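Local coordinates for mitochondrial RNA-binding protein 2 (Trypanosoma brucei, PDB 2GIA) that binds guide RNA together with its partner MRP1, in a complex that probably acts as a matchmaker between guide RNA and mRNA in mitochondrial RNA editing, at residues Y75-R80 / E90-V95; L106-G111 / A125-N130; F46-W51 / V166-A171. All coordinates share one frame; numbering follows the deposited sequence.

Interaction 1: residues Y75-R80 / E90-V95; sequences YHRQAR and ERVVSV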
loop_
_atom_site.group_PDB
_atom_site.type_symbol
_atom_site.label_atom_id
_atom_site.label_comp_id
_atom_site.label_asym_id
_atom_site.label_seq_id
_atom_site.Cartn_x
_atom_site.Cartn_y
_atom_site.Cartn_z
ATOM N N TYR D 75 -22.607 15.640 -3.777
ATOM C CA TYR D 75 -23.801 14.886 -4.127
ATOM C C TYR D 75 -24.589 15.522 -5.286
ATOM O O TYR D 75 -24.865 16.735 -5.274
ATOM C CB TYR D 75 -24.695 14.747 -2.907
ATOM C CG TYR D 75 -25.932 13.952 -3.188
ATOM C CD1 TYR D 75 -27.093 14.579 -3.645
ATOM C CD2 TYR D 75 -25.948 12.561 -3.019
ATOM C CE1 TYR D 75 -28.239 13.847 -3.930
ATOM C CE2 TYR D 75 -27.088 11.820 -3.285
ATOM C CZ TYR D 75 -28.235 12.473 -3.745
ATOM O OH TYR D 75 -29.369 11.750 -4.024
ATOM N N HIS D 76 -24.932 14.697 -6.273
ATOM C CA HIS D 76 -25.665 15.113 -7.471
ATOM C C HIS D 76 -26.936 14.284 -7.692
ATOM O O HIS D 76 -26.971 13.098 -7.370
ATOM C CB HIS D 76 -24.833 14.903 -8.735
ATOM C CG HIS D 76 -23.445 15.450 -8.656
ATOM N ND1 HIS D 76 -23.003 16.461 -9.474
ATOM C CD2 HIS D 76 -22.385 15.091 -7.893
ATOM C CE1 HIS D 76 -21.729 16.700 -9.225
ATOM N NE2 HIS D 76 -21.329 15.882 -8.270
ATOM N N ARG D 77 -27.961 14.912 -8.278
ATOM C CA ARG D 77 -29.200 14.213 -8.633
ATOM C C ARG D 77 -29.085 13.974 -10.133
ATOM O O ARG D 77 -28.448 14.758 -10.829
ATOM C CB ARG D 77 -30.418 15.096 -8.358
ATOM C CG ARG D 77 -30.428 16.348 -9.206
ATOM C CD ARG D 77 -31.421 17.385 -8.680
ATOM N NE ARG D 77 -31.232 18.663 -9.362
ATOM C CZ ARG D 77 -31.376 19.847 -8.784
ATOM N NH1 ARG D 77 -31.726 19.925 -7.500
ATOM N NH2 ARG D 77 -31.134 20.953 -9.479
ATOM N N GLN D 78 -29.676 12.893 -10.634
ATOM C CA GLN D 78 -29.610 12.606 -12.065
ATOM C C GLN D 78 -30.411 13.708 -12.755
ATOM O O GLN D 78 -31.498 14.034 -12.296
ATOM C CB GLN D 78 -30.223 11.236 -12.364
ATOM C CG GLN D 78 -30.085 10.791 -13.826
ATOM C CD GLN D 78 -30.282 9.299 -13.992
ATOM O OE1 GLN D 78 -30.512 8.583 -13.016
ATOM N NE2 GLN D 78 -30.186 8.817 -15.230
ATOM N N ALA D 79 -29.863 14.296 -13.820
ATOM C CA ALA D 79 -30.548 15.370 -14.542
ATOM C C ALA D 79 -31.515 14.823 -15.588
ATOM O O ALA D 79 -32.731 14.970 -15.464
ATOM C CB ALA D 79 -29.533 16.284 -15.211
ATOM N N ARG D 80 -30.967 14.204 -16.624
ATOM C CA ARG D 80 -31.776 13.624 -17.684
ATOM C C ARG D 80 -31.357 12.171 -17.852
ATOM O O ARG D 80 -30.304 11.767 -17.362
ATOM C CB ARG D 80 -31.563 14.380 -18.997
ATOM C CG ARG D 80 -30.115 14.428 -19.464
ATOM C CD ARG D 80 -29.472 15.755 -19.122
ATOM N NE ARG D 80 -29.848 16.817 -20.047
ATOM C CZ ARG D 80 -29.451 18.081 -19.923
ATOM N NH1 ARG D 80 -28.670 18.436 -18.906
ATOM N NH2 ARG D 80 -29.825 18.988 -20.818
ATOM N N GLU D 90 -26.514 17.022 -11.818
ATOM C CA GLU D 90 -26.467 18.390 -11.343
ATOM C C GLU D 90 -26.156 18.334 -9.851
ATOM O O GLU D 90 -26.868 17.680 -9.098
ATOM C CB GLU D 90 -27.819 19.086 -11.569
ATOM C CG GLU D 90 -27.696 20.434 -12.285
ATOM C CD GLU D 90 -26.657 21.356 -11.646
ATOM O OE1 GLU D 90 -26.914 21.878 -10.533
ATOM O OE2 GLU D 90 -25.576 21.549 -12.259
ATOM N N ARG D 91 -25.094 19.022 -9.435
ATOM C CA ARG D 91 -24.662 19.026 -8.038
ATOM C C ARG D 91 -25.667 19.749 -7.154
ATOM O O ARG D 91 -25.961 20.928 -7.343
ATOM C CB ARG D 91 -23.291 19.677 -7.955
ATOM C CG ARG D 91 -22.623 19.733 -6.586
ATOM C CD ARG D 91 -21.196 20.221 -6.816
ATOM N NE ARG D 91 -20.651 21.026 -5.732
ATOM C CZ ARG D 91 -21.110 22.218 -5.369
ATOM N NH1 ARG D 91 -22.140 22.765 -5.999
ATOM N NH2 ARG D 91 -20.527 22.872 -4.374
ATOM N N VAL D 92 -26.187 19.025 -6.180
ATOM C CA VAL D 92 -27.183 19.551 -5.263
ATOM C C VAL D 92 -26.568 20.059 -3.980
ATOM O O VAL D 92 -26.972 21.104 -3.440
ATOM C CB VAL D 92 -28.217 18.457 -4.916
ATOM C CG1 VAL D 92 -29.098 18.918 -3.773
ATOM C CG2 VAL D 92 -29.055 18.134 -6.129
ATOM N N VAL D 93 -25.575 19.332 -3.483
ATOM C CA VAL D 93 -24.940 19.723 -2.235
ATOM C C VAL D 93 -23.516 19.183 -2.114
ATOM O O VAL D 93 -23.202 18.121 -2.654
ATOM C CB VAL D 93 -25.803 19.251 -1.036
ATOM C CG1 VAL D 93 -25.913 17.738 -1.024
ATOM C CG2 VAL D 93 -25.223 19.779 0.251
ATOM N N SER D 94 -22.660 19.930 -1.418
ATOM C CA SER D 94 -21.263 19.554 -1.242
ATOM C C SER D 94 -20.872 19.651 0.242
ATOM O O SER D 94 -21.058 20.691 0.889
ATOM C CB SER D 94 -20.419 20.465 -2.136
ATOM O OG SER D 94 -19.029 20.384 -1.896
ATOM N N VAL D 95 -20.378 18.538 0.789
ATOM C CA VAL D 95 -19.961 18.448 2.195
ATOM C C VAL D 95 -18.433 18.386 2.264
ATOM O O VAL D 95 -17.793 17.556 1.592
ATOM C CB VAL D 95 -20.499 17.164 2.849
ATOM C CG1 VAL D 95 -19.989 17.053 4.298
ATOM C CG2 VAL D 95 -22.009 17.133 2.788
#

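Interaction 2: residues L106-G111 / A125-N130; sequences LAVLEG and ATFTPN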
loop_
_atom_site.group_PDB
_atom_site.type_symbol
_atom_site.label_atom_id
_atom_site.label_comp_id
_atom_site.label_asym_id
_atom_site.label_seq_id
_atom_site.Cartn_x
_atom_site.Cartn_y
_atom_site.Cartn_z
ATOM N N LEU D 106 -12.322 5.676 8.337
ATOM C CA LEU D 106 -11.544 4.447 8.160
ATOM C C LEU D 106 -11.890 3.470 9.269
ATOM O O LEU D 106 -11.999 2.247 9.040
ATOM C CB LEU D 106 -10.005 4.751 8.145
ATOM C CG LEU D 106 -9.573 5.343 6.780
ATOM C CD1 LEU D 106 -8.141 5.914 6.902
ATOM C CD2 LEU D 106 -9.621 4.263 5.666
ATOM N N ALA D 107 -12.061 3.990 10.491
ATOM C CA ALA D 107 -12.363 3.091 11.598
ATOM C C ALA D 107 -13.663 2.313 11.351
ATOM O O ALA D 107 -13.769 1.152 11.751
ATOM C CB ALA D 107 -12.423 3.862 12.934
ATOM N N VAL D 108 -14.633 2.937 10.680
ATOM C CA VAL D 108 -15.889 2.252 10.387
ATOM C C VAL D 108 -15.662 1.224 9.264
ATOM O O VAL D 108 -16.054 0.063 9.395
ATOM C CB VAL D 108 -17.014 3.264 9.991
ATOM C CG1 VAL D 108 -18.280 2.508 9.482
ATOM C CG2 VAL D 108 -17.373 4.154 11.225
ATOM N N LEU D 109 -14.990 1.635 8.189
ATOM C CA LEU D 109 -14.709 0.738 7.065
ATOM C C LEU D 109 -13.889 -0.480 7.502
ATOM O O LEU D 109 -14.062 -1.569 6.979
ATOM C CB LEU D 109 -13.928 1.509 5.962
ATOM C CG LEU D 109 -14.760 2.629 5.307
ATOM C CD1 LEU D 109 -13.915 3.674 4.556
ATOM C CD2 LEU D 109 -15.706 1.964 4.334
ATOM N N GLU D 110 -13.021 -0.296 8.481
ATOM C CA GLU D 110 -12.149 -1.389 8.903
ATOM C C GLU D 110 -12.730 -2.218 10.034
ATOM O O GLU D 110 -12.064 -3.106 10.541
ATOM C CB GLU D 110 -10.728 -0.842 9.260
ATOM C CG GLU D 110 -10.017 -0.245 8.033
ATOM C CD GLU D 110 -8.761 0.509 8.404
ATOM O OE1 GLU D 110 -8.253 0.269 9.515
ATOM O OE2 GLU D 110 -8.271 1.331 7.596
ATOM N N GLY D 111 -13.960 -1.887 10.431
ATOM C CA GLY D 111 -14.674 -2.652 11.449
ATOM C C GLY D 111 -14.385 -2.382 12.904
ATOM O O GLY D 111 -14.851 -3.104 13.768
ATOM N N ALA D 125 -24.599 14.294 9.368
ATOM C CA ALA D 125 -24.542 12.977 8.712
ATOM C C ALA D 125 -23.918 11.871 9.540
ATOM O O ALA D 125 -23.155 12.142 10.482
ATOM C CB ALA D 125 -23.780 13.101 7.391
ATOM N N THR D 126 -24.261 10.626 9.186
ATOM C CA THR D 126 -23.699 9.426 9.821
ATOM C C THR D 126 -23.216 8.461 8.726
ATOM O O THR D 126 -23.751 8.459 7.595
ATOM C CB THR D 126 -24.733 8.621 10.710
ATOM O OG1 THR D 126 -25.701 7.975 9.874
ATOM C CG2 THR D 126 -25.410 9.556 11.719
ATOM N N PHE D 127 -22.215 7.642 9.065
ATOM C CA PHE D 127 -21.684 6.645 8.140
ATOM C C PHE D 127 -21.613 5.407 9.017
ATOM O O PHE D 127 -20.912 5.392 10.011
ATOM C CB PHE D 127 -20.269 7.044 7.633
ATOM C CG PHE D 127 -19.712 6.099 6.615
ATOM C CD1 PHE D 127 -20.148 6.159 5.288
ATOM C CD2 PHE D 127 -18.783 5.125 6.979
ATOM C CE1 PHE D 127 -19.673 5.254 4.314
ATOM C CE2 PHE D 127 -18.303 4.221 6.034
ATOM C CZ PHE D 127 -18.750 4.284 4.689
ATOM N N THR D 128 -22.310 4.360 8.604
ATOM C CA THR D 128 -22.393 3.156 9.387
ATOM C C THR D 128 -22.421 1.938 8.492
ATOM O O THR D 128 -22.681 2.048 7.283
ATOM C CB THR D 128 -23.729 3.191 10.169
ATOM O OG1 THR D 128 -24.794 3.284 9.216
ATOM C CG2 THR D 128 -23.817 4.447 11.042
ATOM N N PRO D 129 -22.163 0.754 9.066
ATOM C CA PRO D 129 -22.197 -0.478 8.273
ATOM C C PRO D 129 -23.669 -0.749 7.942
ATOM O O PRO D 129 -24.573 -0.364 8.693
ATOM C CB PRO D 129 -21.673 -1.559 9.218
ATOM C CG PRO D 129 -21.058 -0.838 10.344
ATOM C CD PRO D 129 -21.616 0.536 10.413
ATOM N N ASN D 130 -23.917 -1.395 6.817
ATOM C CA ASN D 130 -25.285 -1.726 6.452
ATOM C C ASN D 130 -25.490 -3.196 6.824
ATOM O O ASN D 130 -24.807 -4.075 6.313
ATOM C CB ASN D 130 -25.525 -1.528 4.954
ATOM C CG ASN D 130 -26.949 -1.869 4.557
ATOM O OD1 ASN D 130 -27.634 -2.605 5.276
ATOM N ND2 ASN D 130 -27.403 -1.347 3.416
#

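Interaction 3: residues F46-W51 / V166-A171; sequences FDVVHW and VEFDVA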
loop_
_atom_site.group_PDB
_atom_site.type_symbol
_atom_site.label_atom_id
_atom_site.label_comp_id
_atom_site.label_asym_id
_atom_site.label_seq_id
_atom_site.Cartn_x
_atom_site.Cartn_y
_atom_site.Cartn_z
ATOM N N PHE D 46 -13.052 9.601 -6.942
ATOM C CA PHE D 46 -13.698 8.446 -7.582
ATOM C C PHE D 46 -15.198 8.760 -7.565
ATOM O O PHE D 46 -15.640 9.591 -6.786
ATOM C CB PHE D 46 -13.419 7.090 -6.921
ATOM C CG PHE D 46 -13.991 6.923 -5.544
ATOM C CD1 PHE D 46 -15.177 6.204 -5.354
ATOM C CD2 PHE D 46 -13.320 7.448 -4.421
ATOM C CE1 PHE D 46 -15.703 6.002 -4.070
ATOM C CE2 PHE D 46 -13.847 7.241 -3.119
ATOM C CZ PHE D 46 -15.038 6.521 -2.954
ATOM N N ASP D 47 -15.975 8.115 -8.430
ATOM C CA ASP D 47 -17.416 8.393 -8.483
ATOM C C ASP D 47 -18.210 7.218 -7.983
ATOM O O ASP D 47 -17.823 6.059 -8.257
ATOM C CB ASP D 47 -17.832 8.649 -9.930
ATOM C CG ASP D 47 -17.002 9.694 -10.594
ATOM O OD1 ASP D 47 -16.752 10.737 -9.961
ATOM O OD2 ASP D 47 -16.598 9.486 -11.765
ATOM N N VAL D 48 -19.314 7.480 -7.275
ATOM C CA VAL D 48 -20.193 6.405 -6.812
ATOM C C VAL D 48 -21.434 6.721 -7.666
ATOM O O VAL D 48 -22.147 7.693 -7.420
ATOM C CB VAL D 48 -20.512 6.497 -5.301
ATOM C CG1 VAL D 48 -21.618 5.440 -4.917
ATOM C CG2 VAL D 48 -19.238 6.179 -4.474
ATOM N N VAL D 49 -21.657 5.899 -8.690
ATOM C CA VAL D 49 -22.715 6.139 -9.659
ATOM C C VAL D 49 -23.954 5.284 -9.441
ATOM O O VAL D 49 -23.882 4.057 -9.439
ATOM C CB VAL D 49 -22.155 5.914 -11.078
ATOM C CG1 VAL D 49 -23.126 6.454 -12.128
ATOM C CG2 VAL D 49 -20.779 6.576 -11.215
ATOM N N HIS D 50 -25.090 5.942 -9.256
ATOM C CA HIS D 50 -26.353 5.238 -9.032
ATOM C C HIS D 50 -27.466 5.798 -9.943
ATOM O O HIS D 50 -28.479 6.324 -9.466
ATOM C CB HIS D 50 -26.768 5.351 -7.559
ATOM C CG HIS D 50 -25.790 4.732 -6.601
ATOM N ND1 HIS D 50 -25.000 3.644 -6.932
ATOM C CD2 HIS D 50 -25.534 4.995 -5.297
ATOM C CE1 HIS D 50 -24.313 3.261 -5.870
ATOM N NE2 HIS D 50 -24.618 4.063 -4.862
ATOM N N TRP D 51 -27.227 5.711 -11.248
ATOM C CA TRP D 51 -28.156 6.180 -12.273
ATOM C C TRP D 51 -29.429 5.345 -12.286
ATOM O O TRP D 51 -29.433 4.167 -11.929
ATOM C CB TRP D 51 -27.526 6.051 -13.653
ATOM C CG TRP D 51 -26.342 6.901 -13.926
ATOM C CD1 TRP D 51 -25.268 6.564 -14.691
ATOM C CD2 TRP D 51 -26.153 8.261 -13.545
ATOM N NE1 TRP D 51 -24.423 7.634 -14.821
ATOM C CE2 TRP D 51 -24.939 8.692 -14.126
ATOM C CE3 TRP D 51 -26.890 9.162 -12.771
ATOM C CZ2 TRP D 51 -24.440 9.988 -13.957
ATOM C CZ3 TRP D 51 -26.396 10.454 -12.604
ATOM C CH2 TRP D 51 -25.181 10.852 -13.198
ATOM N N VAL D 166 -26.528 7.637 0.496
ATOM C CA VAL D 166 -25.741 6.977 -0.547
ATOM C C VAL D 166 -25.302 5.629 0.018
ATOM O O VAL D 166 -24.650 5.576 1.057
ATOM C CB VAL D 166 -24.490 7.796 -0.963
ATOM C CG1 VAL D 166 -23.651 7.001 -1.981
ATOM C CG2 VAL D 166 -24.922 9.115 -1.608
ATOM N N GLU D 167 -25.701 4.551 -0.648
ATOM C CA GLU D 167 -25.348 3.203 -0.247
ATOM C C GLU D 167 -24.002 2.856 -0.914
ATOM O O GLU D 167 -23.768 3.187 -2.080
ATOM C CB GLU D 167 -26.393 2.181 -0.746
ATOM C CG GLU D 167 -27.811 2.311 -0.145
ATOM C CD GLU D 167 -27.816 2.264 1.371
ATOM O OE1 GLU D 167 -26.857 1.734 1.985
ATOM O OE2 GLU D 167 -28.789 2.755 1.963
ATOM N N PHE D 168 -23.136 2.190 -0.176
ATOM C CA PHE D 168 -21.854 1.770 -0.712
ATOM C C PHE D 168 -21.859 0.247 -0.705
ATOM O O PHE D 168 -21.874 -0.344 0.379
ATOM C CB PHE D 168 -20.708 2.253 0.192
ATOM C CG PHE D 168 -20.411 3.722 0.073
ATOM C CD1 PHE D 168 -19.261 4.163 -0.600
ATOM C CD2 PHE D 168 -21.286 4.668 0.622
ATOM C CE1 PHE D 168 -18.994 5.535 -0.718
ATOM C CE2 PHE D 168 -21.037 6.045 0.509
ATOM C CZ PHE D 168 -19.892 6.484 -0.157
ATOM N N ASP D 169 -21.865 -0.390 -1.869
ATOM C CA ASP D 169 -21.803 -1.855 -1.891
ATOM C C ASP D 169 -20.352 -2.317 -1.611
ATOM O O ASP D 169 -19.500 -1.512 -1.238
ATOM C CB ASP D 169 -22.355 -2.438 -3.220
ATOM C CG ASP D 169 -21.467 -2.156 -4.440
ATOM O OD1 ASP D 169 -20.303 -1.726 -4.291
ATOM O OD2 ASP D 169 -21.942 -2.386 -5.578
ATOM N N VAL D 170 -20.085 -3.609 -1.736
ATOM C CA VAL D 170 -18.760 -4.134 -1.427
ATOM C C VAL D 170 -17.640 -3.453 -2.195
ATOM O O VAL D 170 -16.601 -3.159 -1.616
ATOM C CB VAL D 170 -18.665 -5.632 -1.688
ATOM C CG1 VAL D 170 -17.254 -6.126 -1.409
ATOM C CG2 VAL D 170 -19.637 -6.346 -0.807
ATOM N N ALA D 171 -17.842 -3.240 -3.484
ATOM C CA ALA D 171 -16.828 -2.582 -4.317
ATOM C C ALA D 171 -16.659 -1.117 -3.948
ATOM O O ALA D 171 -15.549 -0.635 -3.804
ATOM C CB ALA D 171 -17.193 -2.701 -5.807
#

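Interaction 1: residues Y75-R80 / E90-V95
A classic beta bulge interrupts the antiparallel hairpin of strands 70-78 and 89-97, part of the first of the two four-stranded sheets of a Whirly-type fold. The evidence is one carbonyl: Y75 O accepts V92 N at 2.8 Å and V93 N at 3.2 Å, both donors lying in the carbonyl plane. Y75 N donates to V93 O almost along its C=O axis. Past the bulge the register has moved by one residue, and R77 and E90 exchange a pair of backbone hydrogen bonds.

At the bulge V92 and V93 both face Y75, and V92 points toward strand 75-78, between Y75 and R77. CG of Y75 is anti to the backbone N, and V92 CB meets the edge of the phenol ring, near its plane, 4.2 Å from Y75 CD1. V93 touches the root of the tyrosine instead, its CG1 3.7 Å from Y75 CB. The Y75 ring meets W164 and V92 touches F162, both on strand 160-168; H60 of the adjoining strand 60-67 also meets the Y75 ring.

On the other flank of V92, R77 starts from the crowded rotamer (chi1 63°) and then runs extended, crossing the valine at about a right angle so that its NH1 comes within 3.5 Å of V92 CG2. R77 and E90 lie side by side and point the same way, yet their planar ends are turned 57° apart. R77 NH2 and E90 OE1 are 4.4 Å apart with the oxygen well off the guanidinium plane, so the pairing is electrostatic at most.

H76 and R91 occupy the reverse face at a non-hydrogen-bonded pair. Their chains cross obliquely: R91 CB approaches H76 CE1 to 3.6 Å, and R91 CG sits 4.1 Å above the imidazole plane, displaced toward the rim.

Interaction 2: residues L106-G111 / A125-N130
E110 OE2 is the best-held polar atom here, gripped by two hydrogen bonds: one from Q177 NE2 on helix 170-187, the other shared with H137 NE2 of the neighbouring MRP1 chain. E110 directly follows helix 101-109, which G111 closes as a Schellman motif. The phi of G111 is positive (82°), and its N bonds back to V108 O at 3.0 Å; E110 N to L106 O, at 2.8 Å, is the last regular helical bond before it.

Between this helix end and strand 123-129, in the second sheet of the Whirly-type fold, the contact is wholly apolar. V108 points at the strand and crosses F127 obliquely. Its CG1, anti to the backbone N, comes 3.7 Å from F127 CD2, while its CB lies in the ring plane at the edge. The same CG1 touches P129 CD at 4.0 Å, so one methyl bridges two strand residues.

F127 has CG anti to its own N (chi1 -176°), which places the ring against helix 101-109, where F105 meets it; L176 of helix 170-187 touches it as well. L109 crosses it at about a right angle: its CD2 reaches the ring edge, 3.8 Å from both F127 CE2 and F127 CZ.

Interaction 3: residues F46-W51 / V166-A171
V48 carries the close-packed half of this contact, with one methyl for each of two partners. Its CG1 meets V166 CG1 tip to tip at 3.9 Å, CG1 of both valines being anti to the backbone N. Its CG2 crosses toward F168, 3.8 Å from CE1 of that ring, the two side chains lying at about a right angle. All three residues are buried, and V166 and F168 are further covered by Y75 and L62 respectively.

Such apolar packing joins the two sheets of the Whirly-type fold along strands that are outermost within this chain, 45-50 and 160-168. The local strand axes stand 8.7 Å apart and 108° from each other, so these two strand segments cross at a steep angle, too far apart for backbone pairing.

On the more exposed side the contact rests mainly on H50. Its NE2 donates to E167 O at 3.0 Å, a fairly straight bond (159°) with the oxygen in the imidazole plane and the nitrogen in the carbonyl plane, and H50 NE2 also lies near V166 CG1, at 4.2 Å. The side chain of E167 leads away from strand 46-50, its OE1 bonded to T138 OG1. Beyond it D169 caps helix 170-187, its OD1 accepting from E172 N, while OD2 bonds Y76 OH of the MRP1 chain.

Interaction 3 is the middle term. Its centre lies about 14 Å from that of interaction 1 and about 15 Å from that of interaction 2, whereas interactions 1 and 2 are about 23 Å apart between centres, on opposite sides of the chain's centre and not touching. Interaction 1 belongs to the first sheet and meets interaction 3 where Y75 CE2 packs on V166 CG2 at 3.9 Å. Interaction 2 belongs to the second sheet and meets interaction 3 through F127 CE1 and F168 CD2, 4.1 Å apart. Along the chain, 46-51 and 166-171 enclose both other contacts. MRP1 reaches interactions 2 and 3, but no other chain of the assembly touches interaction 1.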